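Local coordinates for MoaD/ThiS family protein (Mycobacterium tuberculosis, PDB 6JBZ) that probably acts as a small, ubiquitin-like sulfur carrier in molybdenum cofactor biosynthesis, at residues 54-57 and 58-62. Numbering follows the deposited sequence.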
loop_
_atom_site.group_PDB
_atom_site.type_symbol
_atom_site.label_atom_id
_atom_site.label_comp_id
_atom_site.label_asym_id
_atom_site.label_seq_id
_atom_site.Cartn_x
_atom_site.Cartn_y
_atom_site.Cartn_z
ATOM N N LEU B 54 -38.525 4.229 -8.364
ATOM C CA LEU B 54 -38.174 4.616 -7.033
ATOM C C LEU B 54 -38.290 3.475 -6.060
ATOM O O LEU B 54 -37.537 3.377 -5.141
ATOM C CB LEU B 54 -38.977 5.810 -6.582
ATOM C CG LEU B 54 -38.877 6.172 -5.123
ATOM C CD1 LEU B 54 -37.553 6.768 -4.756
ATOM C CD2 LEU B 54 -39.979 7.068 -4.695
ATOM N N ALA B 55 -39.286 2.643 -6.260
ATOM C CA ALA B 55 -39.500 1.478 -5.466
ATOM C C ALA B 55 -38.334 0.524 -5.546
ATOM O O ALA B 55 -37.910 0.002 -4.563
ATOM C CB ALA B 55 -40.735 0.794 -5.961
ATOM N N THR B 56 -37.803 0.319 -6.731
ATOM C CA THR B 56 -36.668 -0.532 -6.930
ATOM C C THR B 56 -35.447 -0.033 -6.212
ATOM O O THR B 56 -34.758 -0.777 -5.574
ATOM C CB THR B 56 -36.340 -0.606 -8.403
ATOM O OG1 THR B 56 -37.476 -1.068 -9.105
ATOM C CG2 THR B 56 -35.267 -1.544 -8.628
ATOM N N VAL B 57 -35.192 1.246 -6.297
ATOM C CA VAL B 57 -34.193 1.848 -5.438
ATOM C C VAL B 57 -34.530 1.699 -3.955
ATOM O O VAL B 57 -33.737 1.152 -3.197
ATOM C CB VAL B 57 -34.020 3.331 -5.733
ATOM C CG1 VAL B 57 -33.015 3.926 -4.783
ATOM C CG2 VAL B 57 -33.612 3.542 -7.168
ATOM N N LEU B 58 -35.700 2.190 -3.548
ATOM C CA LEU B 58 -36.123 2.177 -2.143
ATOM C C LEU B 58 -35.944 0.833 -1.462
ATOM O O LEU B 58 -35.742 0.784 -0.262
ATOM C CB LEU B 58 -37.585 2.589 -2.010
ATOM C CG LEU B 58 -37.880 4.078 -2.084
ATOM C CD1 LEU B 58 -39.340 4.330 -1.785
ATOM C CD2 LEU B 58 -36.993 4.788 -1.106
ATOM N N SER B 59 -35.996 -0.254 -2.221
ATOM C CA SER B 59 -35.947 -1.575 -1.614
ATOM C C SER B 59 -34.540 -2.087 -1.315
ATOM O O SER B 59 -34.370 -3.261 -1.002
ATOM C CB SER B 59 -36.658 -2.585 -2.509
ATOM O OG SER B 59 -35.776 -3.067 -3.489
ATOM N N ARG B 60 -33.531 -1.230 -1.430
ATOM C CA ARG B 60 -32.172 -1.607 -1.042
ATOM C C ARG B 60 -31.661 -0.529 -0.114
ATOM O O ARG B 60 -30.493 -0.523 0.285
ATOM C CB ARG B 60 -31.243 -1.765 -2.258
ATOM C CG ARG B 60 -31.684 -2.830 -3.247
ATOM C CD ARG B 60 -30.750 -2.920 -4.454
ATOM N NE ARG B 60 -30.904 -1.775 -5.356
ATOM C CZ ARG B 60 -31.252 -1.862 -6.641
ATOM N NH1 ARG B 60 -31.477 -3.048 -7.190
ATOM N NH2 ARG B 60 -31.366 -0.761 -7.383
ATOM N N CYS B 61 -32.551 0.407 0.211
ATOM C CA CYS B 61 -32.176 1.549 1.032
ATOM C C CYS B 61 -32.194 1.186 2.494
ATOM O O CYS B 61 -32.883 0.255 2.912
ATOM C CB CYS B 61 -33.110 2.741 0.787
ATOM S SG CYS B 61 -32.865 3.520 -0.793
ATOM N N SER B 62 -31.410 1.922 3.260
ATOM C CA SER B 62 -31.529 1.915 4.698
ATOM C C SER B 62 -32.169 3.251 5.009
ATOM O O SER B 62 -32.230 4.111 4.133
ATOM C CB SER B 62 -30.174 1.752 5.385
ATOM O OG SER B 62 -29.358 2.880 5.145
#
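Leu54 and Leu58, one turn apart near the end of helix 52-58, show how a helix can finish with a packed side and a polar side. Their branches meet obliquely: CD1 of Leu54 lies 3.8 Å from CG of Leu58, while CD1 of Leu58 comes over CG of Leu54. With its CG anti to the carbonyl carbon (chi1 -79°), Leu58 leans back over the preceding turn, and the nearly straight bond from its N to Leu54 O, 2.7 Å long, ties the backbone beneath. This apolar side faces inward, Leu54 onto Ala24 of helix 19-25, Leu58 onto Leu47 of helix 40-50 and Val85 of strand 82-86. Val57 extends it with CG1, which lies 4.0 Å from Cys61 SG.

Beyond Leu58 the helical pattern relaxes. The bond from Ser59 N to Ala55 O is weak and bent, whereas Arg60 N reaches back three residues to Val57 O at 3.0 Å, and Cys61 N likewise turns to Leu58 O. On the looser, outward side Ser59 OG bends back to give Thr56 O a hydrogen bond of 3.3 Å, tilted from the carbonyl plane. The same oxygen sits over one face of the Arg60 guanidinium, 3.8 Å from CZ; a bend at chi3 (-72°) folds the exposed arginine back alongside Thr56. Carbonyl and cation probably attract each other electrostatically here, without an N-H aimed at the oxygen, and Arg60 NH2 spends a hydrogen bond on the backbone of another protein's chain. Such a tightening C-terminal turn, its four-residue bonds giving way to three-residue ones, leads into strand 62-65 and is one of the helix-to-strand connections of the ubiquitin-like beta-grasp fold to which the MoaD/ThiS family belongs.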